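Local coordinates for protein beta-lactamase (Francisella tularensis subsp. tularensis, PDB 3P09) that probably hydrolyses beta-lactam antibiotics to substituted beta-amino acids as a class A beta-lactamase, and so would confer antibiotic resistance, at residues 28-31 / 32-35; 177-180 / 181-185; 214-217 / 218-222. One frame throughout, in Å; residues are numbered along the deposited sequence.

How the contacts relate
Following the chain from the N terminus, contact 1 lies in helix 24-35, just ahead of strand 38-44 of the five-stranded antiparallel sheet. Contact 2 starts helix 178-190, and contact 3 follows in the loop between helix 196-208 and strand 225-232. Each closes only a local turn or helix step, so they run in series and none nests in or crosses another. Their centres stand about 19 to 22 Å apart. The sheet relates them: E32 of contact 1 bonds to I39 of strand 38-44 and to Y54, contact 2 touches strands 38-44 and 239-246, and contact 3 meets strands 225-232, 239-246 and 253-260. Contacts 1 and 3 both touch helix 271-289.

Contact 1. Residues 28-31 / 32-35; sequences FKNL and ENKY
K29 meets E32 and N33 in a local contact between successive turns of helix 24-35, the N-terminal helix of this class A beta-lactamase fold. Four backbone bonds of the i to i+4 kind show regular alpha-helix through F28-Y35: E32 N to F28 O, N33 N to K29 O, K34 N to N30 O (2.9 Å) and Y35 N to L31 O.

The side chains add two water bridges. K29 starts with CG opposite its own backbone nitrogen and bends at chi2 (66°), which carries its CD to 3.7 Å from E32 OE1; the two chains cross at about a right angle. K29 NZ and E32 OE1 remain 4.4 Å apart, too far for a salt bridge, and one water bridges the step, accepting from K29 NZ and donating to E32 OE1 at 2.6 Å. The carboxylate is also held by the protein: OE2 accepts from I39 N, and OE1 bonds to Y54 OH, so the buried acid ties the helix to the strand that follows it. N30 and N33 are linked in the same manner: their amide planes lie 42° apart, and a second water donates to N30 OD1 (3.2 Å) and accepts from N33 ND2 (3.0 Å).

Near the helix end the aliphatic chain of K34 lies over one face of the Y35 ring, CG standing 4.0 Å above the plane. Their polar ends share a weak bond, K34 NZ to Y35 OH, and both also bond to the amide of Q276.

F28, L31 and Y35 face helix 271-289, touching L280, A277 and I273 respectively, while F28 also meets the Y54 ring; the helix thus packs on the C-terminal helix and beside strands 38-44 and 53-54.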
ATOM      1  N   PHE A  28       3.769  12.402 -17.849  1.00 27.88           N
ATOM      2  CA  PHE A  28       4.311  12.146 -16.520  1.00 25.56           C
ATOM      3  C   PHE A  28       5.526  13.037 -16.264  1.00 29.55           C
ATOM      4  O   PHE A  28       5.692  13.571 -15.172  1.00 28.68           O
ATOM      5  CB  PHE A  28       4.656  10.665 -16.362  1.00 24.27           C
ATOM      6  CG  PHE A  28       3.451   9.763 -16.440  1.00 28.55           C
ATOM      7  CD1 PHE A  28       2.265  10.120 -15.819  1.00 31.99           C
ATOM      8  CD2 PHE A  28       3.496   8.576 -17.152  1.00 29.87           C
ATOM      9  CE1 PHE A  28       1.148   9.303 -15.897  1.00 34.76           C
ATOM     10  CE2 PHE A  28       2.377   7.745 -17.235  1.00 30.92           C
ATOM     11  CZ  PHE A  28       1.204   8.109 -16.604  1.00 28.07           C
ATOM     12  N   LYS A  29       6.371  13.201 -17.279  1.00 28.99           N
ATOM     13  CA  LYS A  29       7.511  14.110 -17.185  1.00 29.67           C
ATOM     14  C   LYS A  29       7.090  15.554 -16.901  1.00 28.66           C
ATOM     15  O   LYS A  29       7.765  16.274 -16.166  1.00 32.31           O
ATOM     16  CB  LYS A  29       8.350  14.062 -18.472  1.00 32.32           C
ATOM     17  CG  LYS A  29       9.567  14.978 -18.454  1.00 37.13           C
ATOM     18  CD  LYS A  29      10.585  14.543 -17.411  1.00 43.88           C
ATOM     19  CE  LYS A  29      11.799  15.464 -17.432  1.00 57.26           C
ATOM     20  NZ  LYS A  29      12.923  14.959 -16.597  1.00 58.86           N
ATOM     21  N   ASN A  30       5.978  15.984 -17.487  1.00 33.45           N
ATOM     22  CA  ASN A  30       5.461  17.315 -17.201  1.00 31.53           C
ATOM     23  C   ASN A  30       5.081  17.467 -15.730  1.00 30.50           C
ATOM     24  O   ASN A  30       5.296  18.524 -15.134  1.00 28.07           O
ATOM     25  CB  ASN A  30       4.283  17.665 -18.116  1.00 46.08           C
ATOM     26  CG  ASN A  30       4.713  17.901 -19.558  1.00 63.76           C
ATOM     27  OD1 ASN A  30       5.885  18.179 -19.836  1.00 61.59           O
ATOM     28  ND2 ASN A  30       3.761  17.799 -20.486  1.00 71.00           N
ATOM     29  N   LEU A  31       4.527  16.409 -15.139  1.00 28.82           N
ATOM     30  CA  LEU A  31       4.184  16.457 -13.720  1.00 28.65           C
ATOM     31  C   LEU A  31       5.431  16.644 -12.862  1.00 31.32           C
ATOM     32  O   LEU A  31       5.407  17.390 -11.879  1.00 29.88           O
ATOM     33  CB  LEU A  31       3.426  15.195 -13.288  1.00 26.53           C
ATOM     34  CG  LEU A  31       2.072  14.929 -13.959  1.00 23.32           C
ATOM     35  CD1 LEU A  31       1.486  13.614 -13.441  1.00 20.58           C
ATOM     36  CD2 LEU A  31       1.107  16.079 -13.709  1.00 26.87           C
ATOM     37  N   GLU A  32       6.513  15.959 -13.230  1.00 29.30           N
ATOM     38  CA  GLU A  32       7.781  16.086 -12.512  1.00 32.31           C
ATOM     39  C   GLU A  32       8.354  17.499 -12.607  1.00 33.36           C
ATOM     40  O   GLU A  32       8.820  18.055 -11.615  1.00 32.92           O
ATOM     41  CB  GLU A  32       8.796  15.046 -13.011  1.00 26.64           C
ATOM     42  CG  GLU A  32       8.507  13.650 -12.457  1.00 25.72           C
ATOM     43  CD  GLU A  32       9.337  12.546 -13.097  1.00 29.50           C
ATOM     44  OE1 GLU A  32       9.908  12.766 -14.183  1.00 29.50           O
ATOM     45  OE2 GLU A  32       9.410  11.440 -12.510  1.00 27.25           O
ATOM     46  N   ASN A  33       8.313  18.068 -13.806  1.00 29.05           N
ATOM     47  CA  ASN A  33       8.770  19.435 -14.032  1.00 34.62           C
ATOM     48  C   ASN A  33       7.967  20.426 -13.207  1.00 37.41           C
ATOM     49  O   ASN A  33       8.499  21.396 -12.663  1.00 34.09           O
ATOM     50  CB  ASN A  33       8.629  19.790 -15.509  1.00 36.39           C
ATOM     51  CG  ASN A  33       9.638  19.066 -16.378  1.00 41.88           C
ATOM     52  OD1 ASN A  33      10.693  18.654 -15.903  1.00 38.43           O
ATOM     53  ND2 ASN A  33       9.319  18.909 -17.664  1.00 44.01           N
ATOM     54  N   LYS A  34       6.669  20.166 -13.130  1.00 31.23           N
ATOM     55  CA  LYS A  34       5.742  21.038 -12.438  1.00 34.28           C
ATOM     56  C   LYS A  34       5.959  21.007 -10.922  1.00 31.01           C
ATOM     57  O   LYS A  34       5.931  22.053 -10.264  1.00 29.12           O
ATOM     58  CB  LYS A  34       4.313  20.611 -12.796  1.00 39.21           C
ATOM     59  CG  LYS A  34       3.209  21.485 -12.262  1.00 41.88           C
ATOM     60  CD  LYS A  34       1.869  21.004 -12.826  1.00 45.20           C
ATOM     61  CE  LYS A  34       0.687  21.705 -12.181  1.00 38.34           C
ATOM     62  NZ  LYS A  34      -0.583  20.984 -12.464  1.00 38.27           N
ATOM     63  N   TYR A  35       6.193  19.817 -10.371  1.00 25.19           N
ATOM     64  CA  TYR A  35       6.204  19.652  -8.914  1.00 25.49           C
ATOM     65  C   TYR A  35       7.557  19.289  -8.283  1.00 26.42           C
ATOM     66  O   TYR A  35       7.657  19.160  -7.057  1.00 26.53           O
ATOM     67  CB  TYR A  35       5.176  18.598  -8.510  1.00 26.52           C
ATOM     68  CG  TYR A  35       3.753  19.031  -8.678  1.00 26.60           C
ATOM     69  CD1 TYR A  35       3.228  20.069  -7.923  1.00 23.40           C
ATOM     70  CD2 TYR A  35       2.916  18.389  -9.579  1.00 31.73           C
ATOM     71  CE1 TYR A  35       1.904  20.460  -8.067  1.00 30.08           C
ATOM     72  CE2 TYR A  35       1.604  18.774  -9.735  1.00 30.12           C
ATOM     73  CZ  TYR A  35       1.099  19.806  -8.982  1.00 32.90           C
ATOM     74  OH  TYR A  35      -0.222  20.168  -9.146  1.00 37.13           O
TER
HETATM   75  O   HOH W   1      11.865  14.493 -14.357  1.00 39.91           O
HETATM   76  O   HOH W   2       7.238  20.857 -18.692  1.00 50.06           O

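Contact 2. Residues 177-180 / 181-185; sequences TPKA and ITKDI
T182 and P178 carry the main side-chain bond across the first two turns of helix 178-190. Two donors of T182 grip the same carbonyl: OG1 bonds to P178 O at 2.8 Å and T182 N at 3.1 Å, arriving from opposite faces of the carbonyl plane. OG1 gets there because chi1 (-61°) sets it beside its own backbone nitrogen. The other backbone bonds follow the i to i+4 pattern, I181 N to T177 O being nearly straight (171° at the hydrogen), with K183 N to K179 O and D184 N to A180 O behind it.

The capping bond uses the T177 hydroxyl, whose OG1 accepts from A180 N at 3.0 Å.

Acceptors crowd at D184: OD1 and OD2 each lie 3.2 Å from A180 O without bonding to it, and OD2 is close to D152 OD2, which might favour a shared proton.

I181 CG2 lies against T177 O at 3.4 Å, while I181 and I185 both touch F68 of helix 66-80 and V242 of strand 239-246. K179 CG comes to 4.4 Å from K183 CE.

A threonine N-cap followed by proline in the first turn is a classic helix start, here packed between the sheet and helix 66-80 of the beta-lactamase fold.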
ATOM      1  N   THR A 177       9.670  -0.455  -5.524  1.00 18.07           N
ATOM      2  CA  THR A 177       9.523   0.129  -6.862  1.00 13.97           C
ATOM      3  C   THR A 177       8.054   0.065  -7.269  1.00 18.85           C
ATOM      4  O   THR A 177       7.307  -0.782  -6.765  1.00 19.22           O
ATOM      5  CB  THR A 177      10.320  -0.667  -7.938  1.00 17.95           C
ATOM      6  OG1 THR A 177       9.834  -2.018  -7.985  1.00 18.32           O
ATOM      7  CG2 THR A 177      11.835  -0.664  -7.638  1.00 21.08           C
ATOM      8  N   PRO A 178       7.629   0.952  -8.185  1.00 18.30           N
ATOM      9  CA  PRO A 178       6.238   0.856  -8.642  1.00 17.62           C
ATOM     10  C   PRO A 178       5.918  -0.538  -9.198  1.00 19.58           C
ATOM     11  O   PRO A 178       4.852  -1.079  -8.944  1.00 18.97           O
ATOM     12  CB  PRO A 178       6.155   1.922  -9.735  1.00 20.10           C
ATOM     13  CG  PRO A 178       7.203   2.963  -9.340  1.00 13.51           C
ATOM     14  CD  PRO A 178       8.333   2.118  -8.759  1.00 16.19           C
ATOM     15  N   LYS A 179       6.851  -1.134  -9.924  1.00 18.94           N
ATOM     16  CA  LYS A 179       6.599  -2.444 -10.516  1.00 15.96           C
ATOM     17  C   LYS A 179       6.394  -3.505  -9.435  1.00 20.54           C
ATOM     18  O   LYS A 179       5.418  -4.254  -9.458  1.00 20.80           O
ATOM     19  CB  LYS A 179       7.760  -2.824 -11.457  1.00 20.40           C
ATOM     20  CG  LYS A 179       7.542  -4.084 -12.275  1.00 30.04           C
ATOM     21  CD  LYS A 179       8.726  -4.328 -13.210  1.00 42.56           C
ATOM     22  CE  LYS A 179       8.547  -5.625 -13.993  1.00 55.70           C
ATOM     23  NZ  LYS A 179       9.689  -5.915 -14.908  1.00 56.67           N
ATOM     24  N   ALA A 180       7.305  -3.552  -8.467  1.00 23.47           N
ATOM     25  CA  ALA A 180       7.273  -4.605  -7.466  1.00 23.97           C
ATOM     26  C   ALA A 180       6.016  -4.520  -6.609  1.00 23.10           C
ATOM     27  O   ALA A 180       5.343  -5.530  -6.365  1.00 19.61           O
ATOM     28  CB  ALA A 180       8.540  -4.564  -6.583  1.00 21.81           C
ATOM     29  N   ILE A 181       5.706  -3.317  -6.147  1.00 18.41           N
ATOM     30  CA  ILE A 181       4.612  -3.145  -5.203  1.00 14.09           C
ATOM     31  C   ILE A 181       3.268  -3.359  -5.891  1.00 18.69           C
ATOM     32  O   ILE A 181       2.330  -3.832  -5.270  1.00 18.34           O
ATOM     33  CB  ILE A 181       4.643  -1.771  -4.518  1.00 19.39           C
ATOM     34  CG1 ILE A 181       3.814  -1.815  -3.232  1.00 20.15           C
ATOM     35  CG2 ILE A 181       4.160  -0.669  -5.475  1.00 19.78           C
ATOM     36  CD1 ILE A 181       4.420  -2.746  -2.186  1.00 19.84           C
ATOM     37  N   THR A 182       3.198  -3.062  -7.188  1.00 16.43           N
ATOM     38  CA  THR A 182       1.957  -3.212  -7.948  1.00 20.57           C
ATOM     39  C   THR A 182       1.723  -4.676  -8.326  1.00 20.46           C
ATOM     40  O   THR A 182       0.608  -5.171  -8.231  1.00 20.32           O
ATOM     41  CB  THR A 182       1.954  -2.309  -9.222  1.00 20.05           C
ATOM     42  OG1 THR A 182       2.057  -0.941  -8.830  1.00 21.14           O
ATOM     43  CG2 THR A 182       0.665  -2.468 -10.028  1.00 18.54           C
ATOM     44  N   LYS A 183       2.770  -5.366  -8.769  1.00 21.82           N
ATOM     45  CA  LYS A 183       2.686  -6.817  -8.936  1.00 22.52           C
ATOM     46  C   LYS A 183       2.253  -7.482  -7.613  1.00 22.19           C
ATOM     47  O   LYS A 183       1.477  -8.439  -7.611  1.00 21.34           O
ATOM     48  CB  LYS A 183       4.022  -7.391  -9.436  1.00 20.80           C
ATOM     49  CG  LYS A 183       4.340  -7.027 -10.898  1.00 19.64           C
ATOM     50  CD  LYS A 183       5.462  -7.888 -11.500  1.00 30.63           C
ATOM     51  CE  LYS A 183       6.625  -8.021 -10.560  1.00 44.57           C
ATOM     52  NZ  LYS A 183       7.575  -9.103 -10.983  1.00 52.33           N
ATOM     53  N   ASP A 184       2.738  -6.963  -6.488  1.00 18.63           N
ATOM     54  CA  ASP A 184       2.392  -7.541  -5.182  1.00 19.65           C
ATOM     55  C   ASP A 184       0.902  -7.463  -4.873  1.00 21.45           C
ATOM     56  O   ASP A 184       0.299  -8.441  -4.445  1.00 24.52           O
ATOM     57  CB  ASP A 184       3.135  -6.834  -4.049  1.00 21.91           C
ATOM     58  CG  ASP A 184       4.606  -7.187  -4.001  1.00 27.07           C
ATOM     59  OD1 ASP A 184       5.013  -8.180  -4.654  1.00 22.36           O
ATOM     60  OD2 ASP A 184       5.352  -6.472  -3.298  1.00 24.70           O
ATOM     61  N   ILE A 185       0.316  -6.286  -5.054  1.00 21.71           N
ATOM     62  CA  ILE A 185      -1.091  -6.127  -4.692  1.00 21.08           C
ATOM     63  C   ILE A 185      -1.959  -6.949  -5.639  1.00 20.36           C
ATOM     64  O   ILE A 185      -2.965  -7.520  -5.232  1.00 19.10           O
ATOM     65  CB  ILE A 185      -1.525  -4.634  -4.660  1.00 18.55           C
ATOM     66  CG1 ILE A 185      -2.784  -4.465  -3.797  1.00 18.60           C
ATOM     67  CG2 ILE A 185      -1.752  -4.095  -6.064  1.00 20.91           C
ATOM     68  CD1 ILE A 185      -3.128  -2.998  -3.500  1.00 18.10           C
TER

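Contact 3. Residues 214-217 / 218-222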
ATOM      1  N   ASN A 214      -8.446  11.257  -1.607  0.53 22.61           N
ATOM      2  CA  ASN A 214      -7.893  12.381  -2.356  0.53 21.86           C
ATOM      3  C   ASN A 214      -6.691  11.983  -3.201  0.53 25.18           C
ATOM      4  O   ASN A 214      -5.886  12.831  -3.611  0.53 25.66           O
ATOM      5  CB  ASN A 214      -7.546  13.537  -1.420  0.53 22.49           C
ATOM      6  CG  ASN A 214      -8.780  14.247  -0.902  0.53 31.99           C
ATOM      7  OD1 ASN A 214      -9.516  14.863  -1.672  0.53 42.31           O
ATOM      8  ND2 ASN A 214      -9.017  14.165   0.400  0.53 28.42           N
ATOM      9  N   ARG A 215      -6.571  10.686  -3.460  1.00 23.28           N
ATOM     10  CA  ARG A 215      -5.478  10.195  -4.285  1.00 17.82           C
ATOM     11  C   ARG A 215      -6.022   9.534  -5.544  1.00 17.13           C
ATOM     12  O   ARG A 215      -6.718  10.190  -6.307  1.00 21.88           O
ATOM     13  CB  ARG A 215      -4.517   9.342  -3.457  1.00 19.40           C
ATOM     14  CG  ARG A 215      -3.890  10.218  -2.360  1.00 18.03           C
ATOM     15  CD  ARG A 215      -2.897   9.491  -1.462  1.00 22.69           C
ATOM     16  NE  ARG A 215      -2.496  10.371  -0.376  1.00 19.25           N
ATOM     17  CZ  ARG A 215      -1.488  10.150   0.459  1.00 24.82           C
ATOM     18  NH1 ARG A 215      -0.733   9.056   0.347  1.00 18.41           N
ATOM     19  NH2 ARG A 215      -1.227  11.042   1.407  1.00 21.25           N
ATOM     20  N   ILE A 216      -5.736   8.265  -5.777  1.00 19.17           N
ATOM     21  CA  ILE A 216      -6.203   7.647  -7.026  1.00 16.83           C
ATOM     22  C   ILE A 216      -7.723   7.743  -7.196  1.00 25.17           C
ATOM     23  O   ILE A 216      -8.226   8.084  -8.282  1.00 22.41           O
ATOM     24  CB  ILE A 216      -5.767   6.171  -7.115  1.00 19.89           C
ATOM     25  CG1 ILE A 216      -4.250   6.086  -7.344  1.00 25.02           C
ATOM     26  CG2 ILE A 216      -6.527   5.459  -8.214  1.00 22.11           C
ATOM     27  CD1 ILE A 216      -3.656   4.679  -7.200  1.00 19.33           C
ATOM     28  N   ALA A 217      -8.451   7.435  -6.127  1.00 25.64           N
ATOM     29  CA  ALA A 217      -9.907   7.417  -6.170  1.00 25.99           C
ATOM     30  C   ALA A 217     -10.486   8.736  -6.664  1.00 25.27           C
ATOM     31  O   ALA A 217     -11.521   8.760  -7.337  1.00 25.84           O
ATOM     32  CB  ALA A 217     -10.483   7.066  -4.789  1.00 26.61           C
ATOM     33  N   PHE A 218      -9.813   9.829  -6.318  1.00 20.31           N
ATOM     34  CA  PHE A 218     -10.254  11.174  -6.662  1.00 19.24           C
ATOM     35  C   PHE A 218     -10.445  11.354  -8.174  1.00 27.58           C
ATOM     36  O   PHE A 218     -11.209  12.212  -8.617  1.00 29.02           O
ATOM     37  CB  PHE A 218      -9.206  12.164  -6.144  1.00 24.22           C
ATOM     38  CG  PHE A 218      -9.564  13.610  -6.338  1.00 28.02           C
ATOM     39  CD1 PHE A 218      -9.217  14.277  -7.502  1.00 30.04           C
ATOM     40  CD2 PHE A 218     -10.211  14.316  -5.335  1.00 35.87           C
ATOM     41  CE1 PHE A 218      -9.532  15.620  -7.674  1.00 34.65           C
ATOM     42  CE2 PHE A 218     -10.528  15.656  -5.504  1.00 37.42           C
ATOM     43  CZ  PHE A 218     -10.185  16.304  -6.672  1.00 33.53           C
ATOM     44  N   SER A 219      -9.752  10.539  -8.967  1.00 24.25           N
ATOM     45  CA  SER A 219      -9.725  10.740 -10.404  1.00 25.19           C
ATOM     46  C   SER A 219     -10.356   9.607 -11.201  1.00 29.47           C
ATOM     47  O   SER A 219     -10.421   9.681 -12.427  1.00 31.18           O
ATOM     48  CB  SER A 219      -8.286  10.961 -10.881  1.00 26.54           C
ATOM     49  OG  SER A 219      -7.734  12.122 -10.279  1.00 27.87           O
HETATM   50  N   MSE A 220     -10.795   8.560 -10.512  1.00 27.77           N
HETATM   51  CA  MSE A 220     -11.444   7.425 -11.158  1.00 29.22           C
HETATM   52  C   MSE A 220     -12.868   7.827 -11.553  1.00 30.42           C
HETATM   53  O   MSE A 220     -13.536   8.575 -10.832  1.00 29.68           O
HETATM   54  CB  MSE A 220     -11.477   6.197 -10.217  1.00 37.57           C
HETATM   55  CG  MSE A 220     -10.146   5.373 -10.068  1.00 21.50           C
HETATM   56 SE   MSE A 220      -9.219   5.181 -11.733  0.78 48.70          SE
HETATM   57  CE  MSE A 220      -7.949   6.653 -11.537  1.00 53.25           C
ATOM     58  N   PRO A 221     -13.345   7.338 -12.705  1.00 23.69           N
ATOM     59  CA  PRO A 221     -14.776   7.509 -12.979  1.00 32.40           C
ATOM     60  C   PRO A 221     -15.582   6.936 -11.824  1.00 37.48           C
ATOM     61  O   PRO A 221     -15.194   5.929 -11.233  1.00 37.66           O
ATOM     62  CB  PRO A 221     -14.992   6.683 -14.245  1.00 34.79           C
ATOM     63  CG  PRO A 221     -13.653   6.656 -14.902  1.00 32.13           C
ATOM     64  CD  PRO A 221     -12.665   6.586 -13.770  1.00 22.76           C
ATOM     65  N   LYS A 222     -16.699   7.571 -11.500  1.00 55.48           N
ATOM     66  CA  LYS A 222     -17.432   7.241 -10.278  1.00 64.69           C
ATOM     67  C   LYS A 222     -18.079   5.848 -10.269  1.00 52.99           C
ATOM     68  O   LYS A 222     -18.401   5.318  -9.205  1.00 48.56           O
ATOM     69  CB  LYS A 222     -18.440   8.349  -9.964  1.00 78.95           C
ATOM     70  CG  LYS A 222     -17.764   9.715  -9.844  1.00 89.00           C
ATOM     71  CD  LYS A 222     -18.753  10.859  -9.728  1.00 96.96           C
ATOM     72  CE  LYS A 222     -18.028  12.198  -9.727  1.00100.32           C
ATOM     73  NZ  LYS A 222     -18.939  13.336  -9.414  1.00103.47           N
TER
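I216 and M220, a selenomethionine, meet within a run of overlapping i to i+3 turns in the loop that leads from helix 196-208 to strand 225-232 in this class A beta-lactamase fold.

Backbone bonds shape the run. S219 N reaches I216 O at 3.0 Å and M220 N reaches A217 O at 3.3 Å, both i to i+3, and both donors stand above the carbonyl plane (45° and 70° out of it). F218 N to R215 O is a weaker bond of the same span, and I216 O also takes a weak one from M220 N.

Polar side chains join the turns to their neighbours. R215 is gripped at NE by a salt bridge to E271 of helix 271-289, with further bonds from its NH1 to the carbonyls of G231 and N240 and from NH2 to T232 OG1. It thereby braces strand 225-232 beside a sequence consistent with the K-T-G-type motif of class A beta-lactamases. S219 OG bonds to Q275 O.

Among the apolar side chains, I216 and M220 lie alongside, pointing the same way onto the sheet, where I216 meets A243 and M220 meets I245; bends at chi2 (-40°) and chi3 fold the M220 chain back, bringing its methyl CE to 3.8 Å from I216 CG2.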